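Nonaheme cytochrome c (Desulfovibrio desulfuricans, PDB 1DUW) carries nine covalently attached heme c groups and transfers electrons, probably as a partner in hydrogenase-linked electron transport. Local coordinates at residues 243-248 against 254-259. Sequence-based numbering, arbitrary orientation.
With HEC (heme c), chain G.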
ATOM      1  N   SER A 243       3.493 -23.905 -12.213  1.00 25.43           N
ATOM      2  CA  SER A 243       2.879 -24.785 -11.234  1.00 24.41           C
ATOM      3  C   SER A 243       1.416 -24.431 -11.020  1.00 26.40           C
ATOM      4  O   SER A 243       0.664 -25.301 -10.570  1.00 24.97           O
ATOM      5  CB  SER A 243       3.594 -24.718  -9.893  1.00 23.82           C
ATOM      6  OG  SER A 243       4.575 -25.725  -9.825  1.00 25.28           O
ATOM      7  N   CYS A 244       1.047 -23.195 -11.328  1.00 22.55           N
ATOM      8  CA  CYS A 244      -0.335 -22.772 -11.151  1.00 23.70           C
ATOM      9  C   CYS A 244      -0.990 -22.416 -12.475  1.00 25.81           C
ATOM     10  O   CYS A 244      -2.205 -22.551 -12.600  1.00 29.15           O
ATOM     11  CB  CYS A 244      -0.433 -21.577 -10.195  1.00 23.37           C
ATOM     12  SG  CYS A 244       0.174 -22.014  -8.550  1.00 26.91           S
ATOM     13  N   HIS A 245      -0.180 -21.975 -13.429  1.00 23.70           N
ATOM     14  CA  HIS A 245      -0.681 -21.602 -14.744  1.00 21.14           C
ATOM     15  C   HIS A 245      -0.458 -22.741 -15.714  1.00 22.25           C
ATOM     16  O   HIS A 245       0.644 -23.195 -15.984  1.00 25.87           O
ATOM     17  CB  HIS A 245       0.012 -20.316 -15.252  1.00 23.10           C
ATOM     18  CG  HIS A 245      -0.414 -19.170 -14.374  1.00 19.28           C
ATOM     19  ND1 HIS A 245      -1.550 -18.443 -14.617  1.00 19.71           N
ATOM     20  CD2 HIS A 245       0.135 -18.663 -13.250  1.00 19.39           C
ATOM     21  CE1 HIS A 245      -1.696 -17.516 -13.690  1.00 20.24           C
ATOM     22  NE2 HIS A 245      -0.677 -17.650 -12.873  1.00 19.58           N
ATOM     23  N   THR A 246      -1.568 -23.215 -16.256  1.00 25.44           N
ATOM     24  CA  THR A 246      -1.496 -24.336 -17.183  1.00 27.28           C
ATOM     25  C   THR A 246      -1.126 -23.886 -18.583  1.00 25.88           C
ATOM     26  O   THR A 246      -1.494 -22.772 -18.967  1.00 26.59           O
ATOM     27  CB  THR A 246      -2.864 -25.049 -17.135  1.00 29.28           C
ATOM     28  OG1 THR A 246      -3.945 -24.118 -17.295  1.00 25.93           O
ATOM     29  CG2 THR A 246      -3.041 -25.667 -15.748  1.00 30.33           C
ATOM     30  N   LYS A 247      -0.423 -24.743 -19.319  1.00 24.05           N
ATOM     31  CA  LYS A 247      -0.055 -24.387 -20.683  1.00 29.66           C
ATOM     32  C   LYS A 247      -1.307 -24.007 -21.456  1.00 30.79           C
ATOM     33  O   LYS A 247      -1.432 -23.056 -22.206  1.00 25.80           O
ATOM     34  CB  LYS A 247       0.631 -25.539 -21.413  1.00 31.98           C
ATOM     35  CG  LYS A 247       0.842 -25.226 -22.898  1.00 35.39           C
ATOM     36  CD  LYS A 247       2.096 -25.908 -23.428  1.00 56.09           C
ATOM     37  CE  LYS A 247       2.302 -25.685 -24.918  1.00 55.29           C
ATOM     38  NZ  LYS A 247       3.405 -26.544 -25.450  1.00 60.61           N
ATOM     39  N   GLU A 248      -2.323 -24.840 -21.215  1.00 32.56           N
ATOM     40  CA  GLU A 248      -3.592 -24.572 -21.881  1.00 34.94           C
ATOM     41  C   GLU A 248      -4.592 -24.038 -20.864  1.00 36.87           C
ATOM     42  O   GLU A 248      -4.449 -24.381 -19.688  1.00 35.31           O
ATOM     43  CB  GLU A 248      -4.084 -25.860 -22.543  1.00 37.68           C
ATOM     44  CG  GLU A 248      -3.131 -26.323 -23.647  1.00 37.97           C
ATOM     45  CD  GLU A 248      -3.053 -25.285 -24.755  1.00 39.06           C
ATOM     46  OE1 GLU A 248      -3.797 -24.284 -24.703  1.00 41.00           O
ATOM     47  OE2 GLU A 248      -2.243 -25.475 -25.679  1.00 47.77           O
ATOM     48  N   PRO A 254      -9.623 -21.428 -12.884  1.00 72.84           N
ATOM     49  CA  PRO A 254     -10.824 -21.216 -13.703  1.00 64.33           C
ATOM     50  C   PRO A 254     -10.433 -20.488 -14.993  1.00 62.18           C
ATOM     51  O   PRO A 254      -9.893 -21.115 -15.898  1.00 66.74           O
ATOM     52  CB  PRO A 254     -11.653 -20.249 -12.856  1.00 65.58           C
ATOM     53  CG  PRO A 254     -10.643 -19.534 -12.011  1.00157.91           C
ATOM     54  CD  PRO A 254      -9.286 -20.020 -12.456  1.00157.91           C
ATOM     55  N   ASN A 255     -10.718 -19.202 -14.982  1.00 58.48           N
ATOM     56  CA  ASN A 255     -10.486 -18.150 -15.935  1.00 53.34           C
ATOM     57  C   ASN A 255      -9.017 -17.707 -15.898  1.00 51.19           C
ATOM     58  O   ASN A 255      -8.582 -16.887 -16.703  1.00 65.22           O
ATOM     59  CB  ASN A 255     -11.321 -16.913 -15.586  1.00 55.06           C
ATOM     60  CG  ASN A 255     -10.821 -16.219 -14.328  1.00 93.69           C
ATOM     61  OD1 ASN A 255      -9.796 -15.535 -14.317  1.00 91.41           O
ATOM     62  ND2 ASN A 255     -11.549 -16.398 -13.232  1.00 94.78           N
ATOM     63  N   ARG A 256      -8.310 -18.253 -14.923  1.00 42.96           N
ATOM     64  CA  ARG A 256      -6.907 -18.042 -14.639  1.00 36.81           C
ATOM     65  C   ARG A 256      -6.108 -18.017 -15.928  1.00 34.15           C
ATOM     66  O   ARG A 256      -6.275 -18.944 -16.735  1.00 30.89           O
ATOM     67  CB  ARG A 256      -6.378 -19.191 -13.768  1.00 35.44           C
ATOM     68  CG  ARG A 256      -4.995 -19.024 -13.183  1.00 32.61           C
ATOM     69  CD  ARG A 256      -4.585 -20.233 -12.361  1.00 33.62           C
ATOM     70  NE  ARG A 256      -5.468 -20.503 -11.224  1.00 30.47           N
ATOM     71  CZ  ARG A 256      -5.273 -21.498 -10.369  1.00 31.35           C
ATOM     72  NH1 ARG A 256      -4.255 -22.341 -10.479  1.00 26.87           N
ATOM     73  NH2 ARG A 256      -6.112 -21.686  -9.360  1.00 35.14           N
ATOM     74  N   PRO A 257      -5.257 -17.026 -16.155  1.00 30.89           N
ATOM     75  CA  PRO A 257      -4.475 -17.046 -17.387  1.00 28.66           C
ATOM     76  C   PRO A 257      -3.629 -18.309 -17.528  1.00 25.65           C
ATOM     77  O   PRO A 257      -3.098 -18.814 -16.544  1.00 23.65           O
ATOM     78  CB  PRO A 257      -3.495 -15.883 -17.221  1.00 29.50           C
ATOM     79  CG  PRO A 257      -4.070 -15.013 -16.170  1.00 30.22           C
ATOM     80  CD  PRO A 257      -4.985 -15.849 -15.329  1.00 30.40           C
ATOM     81  N   ASN A 258      -3.491 -18.762 -18.777  1.00 26.80           N
ATOM     82  CA  ASN A 258      -2.608 -19.903 -19.002  1.00 27.49           C
ATOM     83  C   ASN A 258      -1.184 -19.330 -18.879  1.00 30.51           C
ATOM     84  O   ASN A 258      -1.010 -18.114 -18.683  1.00 26.21           O
ATOM     85  CB  ASN A 258      -2.812 -20.615 -20.319  1.00 26.36           C
ATOM     86  CG  ASN A 258      -2.579 -19.757 -21.542  1.00 29.94           C
ATOM     87  OD1 ASN A 258      -2.101 -18.625 -21.454  1.00 26.78           O
ATOM     88  ND2 ASN A 258      -2.927 -20.311 -22.702  1.00 33.51           N
ATOM     89  N   LEU A 259      -0.206 -20.215 -18.969  1.00 26.92           N
ATOM     90  CA  LEU A 259       1.179 -19.810 -18.773  1.00 26.68           C
ATOM     91  C   LEU A 259       1.640 -18.709 -19.720  1.00 27.53           C
ATOM     92  O   LEU A 259       2.222 -17.721 -19.237  1.00 27.98           O
ATOM     93  CB  LEU A 259       2.079 -21.054 -18.848  1.00 25.04           C
ATOM     94  CG  LEU A 259       3.489 -20.868 -18.296  1.00 24.87           C
ATOM     95  CD1 LEU A 259       3.457 -20.175 -16.941  1.00 20.19           C
ATOM     96  CD2 LEU A 259       4.215 -22.206 -18.220  1.00 29.64           C
TER
HETATM   97 FE   HEC G 298      -0.268 -16.212 -11.257  1.00 23.99          FE
HETATM   98  CHA HEC G 298      -3.336 -14.717 -11.863  1.00 23.52           C
HETATM   99  CHB HEC G 298       1.186 -14.178 -13.647  1.00 22.17           C
HETATM  100  CHC HEC G 298       2.833 -17.651 -10.604  1.00 23.14           C
HETATM  101  CHD HEC G 298      -1.707 -18.168  -8.853  1.00 25.78           C
HETATM  102  NA  HEC G 298      -0.935 -14.751 -12.488  1.00 23.52           N
HETATM  103  C1A HEC G 298      -2.230 -14.307 -12.580  1.00 23.25           C
HETATM  104  C2A HEC G 298      -2.269 -13.276 -13.598  1.00 20.33           C
HETATM  105  C3A HEC G 298      -0.999 -13.130 -14.093  1.00 20.81           C
HETATM  106  C4A HEC G 298      -0.156 -14.065 -13.395  1.00 22.03           C
HETATM  107  CMA HEC G 298      -0.504 -12.028 -14.996  1.00 19.52           C
HETATM  108  CAA HEC G 298      -3.437 -12.318 -13.798  1.00 20.36           C
HETATM  109  CBA HEC G 298      -3.269 -11.021 -12.995  1.00 21.48           C
HETATM  110  CGA HEC G 298      -3.219 -11.328 -11.504  1.00 23.45           C
HETATM  111  O1A HEC G 298      -2.124 -11.201 -10.908  1.00 22.00           O
HETATM  112  O2A HEC G 298      -4.324 -11.256 -10.908  1.00 25.72           O
HETATM  113  NB  HEC G 298       1.602 -15.964 -11.966  1.00 17.91           N
HETATM  114  C1B HEC G 298       1.955 -15.083 -12.955  1.00 20.94           C
HETATM  115  C2B HEC G 298       3.377 -15.226 -13.192  1.00 22.21           C
HETATM  116  C3B HEC G 298       3.836 -16.195 -12.340  1.00 19.83           C
HETATM  117  C4B HEC G 298       2.707 -16.663 -11.558  1.00 19.68           C
HETATM  118  CMB HEC G 298       4.062 -14.560 -14.362  1.00 20.65           C
HETATM  119  CAB HEC G 298       5.251 -16.573 -11.952  1.00 18.31           C
HETATM  120  CBB HEC G 298       6.158 -15.384 -11.655  1.00 22.48           C
HETATM  121  NC  HEC G 298       0.414 -17.621  -9.979  1.00 22.18           N
HETATM  122  C1C HEC G 298       1.707 -18.055  -9.895  1.00 22.91           C
HETATM  123  C2C HEC G 298       1.752 -19.079  -8.882  1.00 23.14           C
HETATM  124  C3C HEC G 298       0.486 -19.242  -8.386  1.00 25.12           C
HETATM  125  C4C HEC G 298      -0.390 -18.417  -9.194  1.00 24.72           C
HETATM  126  CMC HEC G 298       3.019 -19.764  -8.452  1.00 18.61           C
HETATM  127  CAC HEC G 298      -0.003 -20.453  -7.616  1.00 26.31           C
HETATM  128  CBC HEC G 298       0.664 -20.566  -6.250  1.00 21.86           C
HETATM  129  ND  HEC G 298      -2.140 -16.399 -10.506  1.00 23.23           N
HETATM  130  C1D HEC G 298      -2.534 -17.459  -9.698  1.00 24.66           C
HETATM  131  C2D HEC G 298      -3.949 -17.287  -9.445  1.00 24.50           C
HETATM  132  C3D HEC G 298      -4.401 -16.338 -10.313  1.00 25.45           C
HETATM  133  C4D HEC G 298      -3.260 -15.858 -11.080  1.00 22.82           C
HETATM  134  CMD HEC G 298      -4.741 -18.177  -8.519  1.00 24.16           C
HETATM  135  CAD HEC G 298      -5.835 -15.968 -10.694  1.00 25.72           C
HETATM  136  CBD HEC G 298      -6.441 -14.878  -9.828  1.00 32.68           C
HETATM  137  CGD HEC G 298      -7.794 -14.406 -10.336  1.00 40.14           C
HETATM  138  O1D HEC G 298      -8.369 -15.137 -11.176  1.00 51.22           O
HETATM  139  O2D HEC G 298      -8.142 -13.223 -10.131  1.00 46.63           O
HETATM  140  O   HOH W   1      -3.910 -21.457 -15.995  1.00 30.74           O
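Arg256 sets CD over one face of the His245 imidazole, while its CG comes within 3.7 Å of CE1 of His245. The chain runs extended from the backbone, with CG anti to N (chi1 -170°), and then bends at chi3. That turn brings the guanidinium beside the backbone of Cys244, where NH1 donates to Cys244 O at 3.0 Å. The acceptor lies in the guanidinium plane, whereas the donor stands 23° off the carbonyl plane. One face of the same group rests on the heme methyl CMD, 3.6 Å from Arg256 NE, so the arginine bridges histidine, cysteine carbonyl and porphyrin rim.

At its edge the imidazole meets the backbone of 254-259: ND1 of His245 donates to Pro257 O in a nearly straight bond, modelled very short at 2.5 Å. Its NE2 binds the heme iron at 2.2 Å, opposite a second histidine ligand, His230. A bond at ND1 should help hold the ring's rotation about the iron axis and may make the imidazole a somewhat stronger donor to the iron, though its modelled length is doubtful. This is the c-type CXXCH motif with bis-histidine ligation, as in the class III cytochromes c: Cys241 and Cys244 are the covalent anchors, the latter through SG to CAC of the heme. The Pro257 ring covers another part of the porphyrin, placing CG 3.6 Å from C2A of the heme.

Farther along, a water accepts from Thr246 N and can donate to Pro257 O, linking the two backbones through one solvent molecule. Asn258 is the N-cap of helix 259-273, its OD1 taking the N-H of Ala261, while Leu259 sets CD1 3.8 Å from CB of His245 and also packs against Ala185 and Leu186.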